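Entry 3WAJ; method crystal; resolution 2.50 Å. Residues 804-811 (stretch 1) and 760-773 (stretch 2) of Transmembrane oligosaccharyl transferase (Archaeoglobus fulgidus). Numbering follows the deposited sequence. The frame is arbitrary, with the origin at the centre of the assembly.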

ATOM      1  N   ASN A 804      32.811   1.453  -2.551  1.00 54.30           N
ATOM      2  CA  ASN A 804      34.135   1.958  -2.205  1.00 59.99           C
ATOM      3  C   ASN A 804      34.049   3.066  -1.160  1.00 57.18           C
ATOM      4  O   ASN A 804      34.654   4.134  -1.304  1.00 60.44           O
ATOM      5  CB  ASN A 804      34.913   2.393  -3.460  1.00 65.72           C
ATOM      6  CG  ASN A 804      35.127   1.240  -4.450  1.00 73.18           C
ATOM      7  OD1 ASN A 804      35.288   0.082  -4.055  1.00 73.16           O
ATOM      8  ND2 ASN A 804      35.113   1.558  -5.742  1.00 77.56           N
ATOM      9  N   ARG A 805      33.258   2.792  -0.125  1.00 47.01           N
ATOM     10  CA  ARG A 805      33.148   3.643   1.056  1.00 40.13           C
ATOM     11  C   ARG A 805      33.680   2.854   2.236  1.00 45.17           C
ATOM     12  O   ARG A 805      33.494   1.632   2.302  1.00 52.68           O
ATOM     13  CB  ARG A 805      31.688   4.018   1.306  1.00 33.25           C
ATOM     14  CG  ARG A 805      31.423   4.694   2.644  1.00 37.75           C
ATOM     15  CD  ARG A 805      29.957   5.118   2.753  1.00 38.85           C
ATOM     16  NE  ARG A 805      29.049   3.982   2.897  1.00 34.22           N
ATOM     17  CZ  ARG A 805      28.680   3.462   4.068  1.00 40.79           C
ATOM     18  NH1 ARG A 805      29.135   3.983   5.197  1.00 29.07           N
ATOM     19  NH2 ARG A 805      27.857   2.419   4.113  1.00 46.80           N
ATOM     20  N   THR A 806      34.355   3.533   3.159  1.00 45.62           N
ATOM     21  CA  THR A 806      34.861   2.863   4.353  1.00 46.85           C
ATOM     22  C   THR A 806      34.206   3.364   5.640  1.00 45.46           C
ATOM     23  O   THR A 806      33.678   4.475   5.701  1.00 42.73           O
ATOM     24  CB  THR A 806      36.390   2.971   4.467  1.00 47.12           C
ATOM     25  OG1 THR A 806      36.763   4.348   4.606  1.00 53.72           O
ATOM     26  CG2 THR A 806      37.052   2.369   3.240  1.00 43.25           C
ATOM     27  N   PHE A 807      34.248   2.522   6.667  1.00 40.85           N
ATOM     28  CA  PHE A 807      33.818   2.908   8.005  1.00 40.26           C
ATOM     29  C   PHE A 807      34.528   1.969   8.945  1.00 44.16           C
ATOM     30  O   PHE A 807      35.034   0.930   8.512  1.00 49.84           O
ATOM     31  CB  PHE A 807      32.287   2.803   8.179  1.00 42.46           C
ATOM     32  CG  PHE A 807      31.728   1.416   7.951  1.00 43.24           C
ATOM     33  CD1 PHE A 807      31.150   1.082   6.724  1.00 44.16           C
ATOM     34  CD2 PHE A 807      31.777   0.446   8.952  1.00 41.25           C
ATOM     35  CE1 PHE A 807      30.631  -0.202   6.493  1.00 40.22           C
ATOM     36  CE2 PHE A 807      31.257  -0.840   8.728  1.00 42.33           C
ATOM     37  CZ  PHE A 807      30.680  -1.156   7.489  1.00 38.18           C
ATOM     38  N   GLU A 808      34.577   2.322  10.225  1.00 48.38           N
ATOM     39  CA  GLU A 808      35.240   1.472  11.204  1.00 43.39           C
ATOM     40  C   GLU A 808      34.244   0.585  11.935  1.00 44.91           C
ATOM     41  O   GLU A 808      33.218   1.069  12.434  1.00 50.45           O
ATOM     42  CB  GLU A 808      36.026   2.325  12.207  1.00 46.62           C
ATOM     43  CG  GLU A 808      37.273   2.968  11.625  1.00 56.32           C
ATOM     44  CD  GLU A 808      38.257   1.941  11.089  1.00 61.99           C
ATOM     45  OE1 GLU A 808      38.639   1.009  11.838  1.00 60.87           O
ATOM     46  OE2 GLU A 808      38.634   2.062   9.904  1.00 61.36           O
ATOM     47  N   TYR A 809      34.528  -0.717  11.973  1.00 41.48           N
ATOM     48  CA  TYR A 809      33.824  -1.612  12.881  1.00 40.87           C
ATOM     49  C   TYR A 809      34.517  -1.532  14.236  1.00 46.81           C
ATOM     50  O   TYR A 809      35.740  -1.667  14.329  1.00 47.27           O
ATOM     51  CB  TYR A 809      33.842  -3.063  12.379  1.00 43.40           C
ATOM     52  CG  TYR A 809      33.237  -4.038  13.380  1.00 49.99           C
ATOM     53  CD1 TYR A 809      31.872  -4.287  13.391  1.00 48.47           C
ATOM     54  CD2 TYR A 809      34.026  -4.695  14.328  1.00 47.56           C
ATOM     55  CE1 TYR A 809      31.302  -5.168  14.311  1.00 44.36           C
ATOM     56  CE2 TYR A 809      33.459  -5.579  15.253  1.00 47.07           C
ATOM     57  CZ  TYR A 809      32.097  -5.808  15.234  1.00 46.66           C
ATOM     58  OH  TYR A 809      31.514  -6.672  16.132  1.00 47.42           O
ATOM     59  N   TRP A 810      33.738  -1.309  15.287  1.00 54.34           N
ATOM     60  CA  TRP A 810      34.269  -1.299  16.648  1.00 58.17           C
ATOM     61  C   TRP A 810      33.404  -2.161  17.549  1.00 56.15           C
ATOM     62  O   TRP A 810      32.186  -2.185  17.399  1.00 57.27           O
ATOM     63  CB  TRP A 810      34.264   0.120  17.214  1.00 54.60           C
ATOM     64  CG  TRP A 810      35.412   0.983  16.798  1.00 57.62           C
ATOM     65  CD1 TRP A 810      35.424   1.918  15.798  1.00 57.37           C
ATOM     66  CD2 TRP A 810      36.716   1.015  17.393  1.00 59.08           C
ATOM     67  NE1 TRP A 810      36.655   2.522  15.731  1.00 61.09           N
ATOM     68  CE2 TRP A 810      37.467   1.987  16.698  1.00 59.31           C
ATOM     69  CE3 TRP A 810      37.318   0.315  18.444  1.00 58.49           C
ATOM     70  CZ2 TRP A 810      38.799   2.272  17.022  1.00 50.52           C
ATOM     71  CZ3 TRP A 810      38.641   0.600  18.764  1.00 58.09           C
ATOM     72  CH2 TRP A 810      39.364   1.570  18.056  1.00 51.65           C
ATOM     73  N   GLN A 811      34.029  -2.858  18.486  1.00 51.15           N
ATOM     74  CA  GLN A 811      33.288  -3.460  19.585  1.00 58.60           C
ATOM     75  C   GLN A 811      34.176  -3.407  20.814  1.00 62.73           C
ATOM     76  O   GLN A 811      35.386  -3.628  20.712  1.00 63.13           O
ATOM     77  CB  GLN A 811      32.872  -4.904  19.276  1.00 58.94           C
ATOM     78  CG  GLN A 811      31.933  -5.497  20.323  1.00 61.35           C
ATOM     79  CD  GLN A 811      31.611  -6.958  20.064  1.00 69.64           C
ATOM     80  OE1 GLN A 811      31.854  -7.478  18.973  1.00 72.20           O
ATOM     81  NE2 GLN A 811      31.067  -7.630  21.072  1.00 72.42           N
TER
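Stretch 2, residues 760-773: GIPVKIAPSGYVKI

Residues 806-811 of stretch 1 form a β-strand that continues later in the chain, preceded by Asn804 and Arg805 in a loop. Stretch 2 is mostly extended loop and becomes strand only at 771-773. The two segments run in opposite directions: Trp810 lies nearest Ile761 (CA to CA 6.6 Å), Phe807 nearest Lys764 (CA to CA 7.1 Å) and Arg805 nearest Ser768 (CA to CA 7.9 Å). At these separations the main chains share no direct hydrogen bond, and side chains and a water fill the gap. The contact is modest, burying 373 Å² summed over both sides.

Water 1 joins the two backbones near the middle, lying 2.5 Å from Pro762 O and 2.7 Å from Glu808 O and placed to donate to each carbonyl, although more acceptors are in reach than it has protons.

At the Trp810 end the contact is apolar. Trp810, with chi1 at -81°, points its CA-to-CB bond toward stretch 2, and its CD1 meets Pro762 CG at 3.4 Å, the proline ring approaching the indole obliquely. Ile761 starts out sideways, but the end of its side chain comes nearer, bringing CD1 to 3.7 Å from Trp810 O and 3.8 Å from Trp810 CB. Tyr809 and Gln811 direct their CA-to-CB bonds away from stretch 2, whereas Glu808 and Trp810 direct theirs toward it, the alternation expected of a strand.

Further along, Lys764 reaches across with its long side chain. Its NZ donates two weak hydrogen bonds to one residue, 3.1 Å to Thr806 OG1 and 3.2 Å to Thr806 O, so the ammonium group engages the side chain and main chain of Thr806 together. The aliphatic part of the lysine passes Phe807, with Lys764 CE 4.3 Å from Phe807 CA; the end of the Phe807 side chain leads away from stretch 2.

At the other end, Arg805 is buried and has the largest area covered by the opposing stretch. Its CD lies 3.8 Å from Pro767 O, and Ser768 CB sits over one face of the guanidinium, 3.6 Å from Arg805 CZ. Lys772 also reaches this site: its NZ makes a weak hydrogen bond to Ser768 OG at 3.0 Å and stands 3.7 Å from Arg805 NH2. Two like charges are thus held close together; both groups have hydrogen-bond partners elsewhere in the structure. Tyr770, Val771 and Ile773 make no contact with stretch 1, so Lys772 is its sole point of contact with the strand of stretch 2.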

ATOM      1  N   GLY A 760      32.929   5.932  23.224  1.00 94.55           N
ATOM      2  CA  GLY A 760      31.779   5.378  22.523  1.00 63.39           C
ATOM      3  C   GLY A 760      32.031   5.055  21.053  1.00 59.63           C
ATOM      4  O   GLY A 760      33.085   5.386  20.500  1.00 65.01           O
ATOM      5  N   ILE A 761      31.058   4.406  20.421  1.00 71.87           N
ATOM      6  CA  ILE A 761      31.148   4.025  19.013  1.00 56.91           C
ATOM      7  C   ILE A 761      31.293   5.259  18.115  1.00 49.43           C
ATOM      8  O   ILE A 761      30.414   6.123  18.100  1.00 48.88           O
ATOM      9  CB  ILE A 761      29.891   3.239  18.593  1.00 48.66           C
ATOM     10  CG1 ILE A 761      29.835   1.887  19.314  1.00 49.53           C
ATOM     11  CG2 ILE A 761      29.812   3.091  17.078  1.00 31.96           C
ATOM     12  CD1 ILE A 761      30.935   0.907  18.932  1.00 41.66           C
ATOM     13  N   PRO A 762      32.407   5.357  17.365  1.00 44.12           N
ATOM     14  CA  PRO A 762      32.555   6.555  16.518  1.00 43.82           C
ATOM     15  C   PRO A 762      31.844   6.363  15.202  1.00 46.07           C
ATOM     16  O   PRO A 762      31.617   5.211  14.820  1.00 50.58           O
ATOM     17  CB  PRO A 762      34.065   6.635  16.275  1.00 38.76           C
ATOM     18  CG  PRO A 762      34.520   5.198  16.351  1.00 35.94           C
ATOM     19  CD  PRO A 762      33.632   4.533  17.389  1.00 38.17           C
ATOM     20  N   VAL A 763      31.511   7.464  14.525  1.00 41.63           N
ATOM     21  CA  VAL A 763      30.867   7.412  13.221  1.00 41.14           C
ATOM     22  C   VAL A 763      31.374   8.572  12.356  1.00 50.56           C
ATOM     23  O   VAL A 763      31.498   9.704  12.831  1.00 49.94           O
ATOM     24  CB  VAL A 763      29.323   7.474  13.359  1.00 40.53           C
ATOM     25  CG1 VAL A 763      28.896   8.786  14.008  1.00 42.13           C
ATOM     26  CG2 VAL A 763      28.636   7.293  12.004  1.00 31.37           C
ATOM     27  N   LYS A 764      31.685   8.305  11.091  1.00 53.79           N
ATOM     28  CA  LYS A 764      32.127   9.394  10.230  1.00 49.81           C
ATOM     29  C   LYS A 764      30.940  10.218   9.755  1.00 49.37           C
ATOM     30  O   LYS A 764      29.855   9.677   9.493  1.00 43.84           O
ATOM     31  CB  LYS A 764      32.975   8.895   9.053  1.00 44.77           C
ATOM     32  CG  LYS A 764      34.381   8.537   9.469  1.00 54.30           C
ATOM     33  CD  LYS A 764      35.301   8.274   8.284  1.00 61.90           C
ATOM     34  CE  LYS A 764      34.830   7.096   7.442  1.00 57.52           C
ATOM     35  NZ  LYS A 764      35.931   6.566   6.580  1.00 53.38           N
ATOM     36  N   ILE A 765      31.149  11.531   9.667  1.00 47.99           N
ATOM     37  CA  ILE A 765      30.120  12.433   9.162  1.00 40.59           C
ATOM     38  C   ILE A 765      30.155  12.383   7.632  1.00 39.56           C
ATOM     39  O   ILE A 765      30.991  13.022   6.997  1.00 44.82           O
ATOM     40  CB  ILE A 765      30.289  13.851   9.740  1.00 38.83           C
ATOM     41  CG1 ILE A 765      30.133  13.772  11.259  1.00 35.85           C
ATOM     42  CG2 ILE A 765      29.262  14.815   9.130  1.00 35.41           C
ATOM     43  CD1 ILE A 765      30.225  15.085  11.953  1.00 48.19           C
ATOM     44  N   ALA A 766      29.258  11.576   7.063  1.00 37.00           N
ATOM     45  CA  ALA A 766      29.244  11.253   5.634  1.00 32.41           C
ATOM     46  C   ALA A 766      27.949  10.551   5.263  1.00 35.73           C
ATOM     47  O   ALA A 766      27.355   9.867   6.103  1.00 39.27           O
ATOM     48  CB  ALA A 766      30.424  10.363   5.282  1.00 26.01           C
ATOM     49  N   PRO A 767      27.517  10.696   3.997  1.00 28.62           N
ATOM     50  CA  PRO A 767      26.309   9.971   3.610  1.00 25.88           C
ATOM     51  C   PRO A 767      26.665   8.504   3.349  1.00 33.07           C
ATOM     52  O   PRO A 767      27.812   8.126   3.553  1.00 33.08           O
ATOM     53  CB  PRO A 767      25.878  10.673   2.314  1.00 22.83           C
ATOM     54  CG  PRO A 767      27.162  11.136   1.689  1.00 26.10           C
ATOM     55  CD  PRO A 767      28.068  11.503   2.886  1.00 30.39           C
ATOM     56  N   SER A 768      25.703   7.697   2.916  1.00 35.46           N
ATOM     57  CA  SER A 768      25.908   6.256   2.773  1.00 34.79           C
ATOM     58  C   SER A 768      24.825   5.729   1.838  1.00 36.39           C
ATOM     59  O   SER A 768      23.959   6.495   1.376  1.00 32.07           O
ATOM     60  CB  SER A 768      25.799   5.573   4.129  1.00 34.33           C
ATOM     61  OG  SER A 768      24.439   5.565   4.567  1.00 36.51           O
ATOM     62  N   GLY A 769      24.857   4.429   1.564  1.00 37.33           N
ATOM     63  CA  GLY A 769      23.906   3.851   0.630  1.00 34.41           C
ATOM     64  C   GLY A 769      22.466   3.983   1.104  1.00 33.01           C
ATOM     65  O   GLY A 769      22.154   3.788   2.302  1.00 34.68           O
ATOM     66  N   TYR A 770      21.585   4.297   0.155  1.00 30.00           N
ATOM     67  CA  TYR A 770      20.140   4.367   0.400  1.00 35.54           C
ATOM     68  C   TYR A 770      19.627   3.053   1.001  1.00 36.28           C
ATOM     69  O   TYR A 770      18.865   3.055   1.973  1.00 37.88           O
ATOM     70  CB  TYR A 770      19.418   4.640  -0.920  1.00 31.73           C
ATOM     71  CG  TYR A 770      17.989   5.126  -0.797  1.00 36.47           C
ATOM     72  CD1 TYR A 770      17.647   6.417  -1.166  1.00 32.79           C
ATOM     73  CD2 TYR A 770      16.965   4.282  -0.354  1.00 34.34           C
ATOM     74  CE1 TYR A 770      16.336   6.865  -1.086  1.00 27.30           C
ATOM     75  CE2 TYR A 770      15.652   4.730  -0.266  1.00 25.11           C
ATOM     76  CZ  TYR A 770      15.352   6.024  -0.629  1.00 29.12           C
ATOM     77  OH  TYR A 770      14.069   6.490  -0.544  1.00 37.71           O
ATOM     78  N   VAL A 771      20.043   1.938   0.406  1.00 29.30           N
ATOM     79  CA  VAL A 771      19.632   0.618   0.877  1.00 31.90           C
ATOM     80  C   VAL A 771      20.847  -0.160   1.353  1.00 31.10           C
ATOM     81  O   VAL A 771      21.869  -0.183   0.674  1.00 38.17           O
ATOM     82  CB  VAL A 771      18.929  -0.184  -0.231  1.00 31.02           C
ATOM     83  CG1 VAL A 771      18.426  -1.521   0.323  1.00 27.49           C
ATOM     84  CG2 VAL A 771      17.771   0.606  -0.803  1.00 26.99           C
ATOM     85  N   LYS A 772      20.738  -0.782   2.525  1.00 34.52           N
ATOM     86  CA  LYS A 772      21.812  -1.618   3.063  1.00 37.57           C
ATOM     87  C   LYS A 772      21.289  -3.002   3.434  1.00 35.32           C
ATOM     88  O   LYS A 772      20.189  -3.129   3.961  1.00 32.52           O
ATOM     89  CB  LYS A 772      22.474  -0.952   4.275  1.00 31.54           C
ATOM     90  CG  LYS A 772      23.246   0.302   3.930  1.00 33.47           C
ATOM     91  CD  LYS A 772      23.679   1.002   5.202  1.00 34.59           C
ATOM     92  CE  LYS A 772      24.017   2.455   4.945  1.00 27.84           C
ATOM     93  NZ  LYS A 772      24.740   3.012   6.105  1.00 29.00           N
ATOM     94  N   ILE A 773      22.082  -4.028   3.149  1.00 29.00           N
ATOM     95  CA  ILE A 773      21.721  -5.395   3.493  1.00 30.25           C
ATOM     96  C   ILE A 773      22.714  -5.973   4.501  1.00 30.22           C
ATOM     97  O   ILE A 773      23.928  -5.894   4.319  1.00 39.42           O
ATOM     98  CB  ILE A 773      21.697  -6.280   2.244  1.00 31.96           C
ATOM     99  CG1 ILE A 773      20.696  -5.730   1.237  1.00 27.21           C
ATOM    100  CG2 ILE A 773      21.349  -7.722   2.582  1.00 37.73           C
ATOM    101  CD1 ILE A 773      20.708  -6.481  -0.091  1.00 27.73           C
TER
HETATM  102  O   HOH W   1      32.410   2.871  14.302  1.00 48.12           O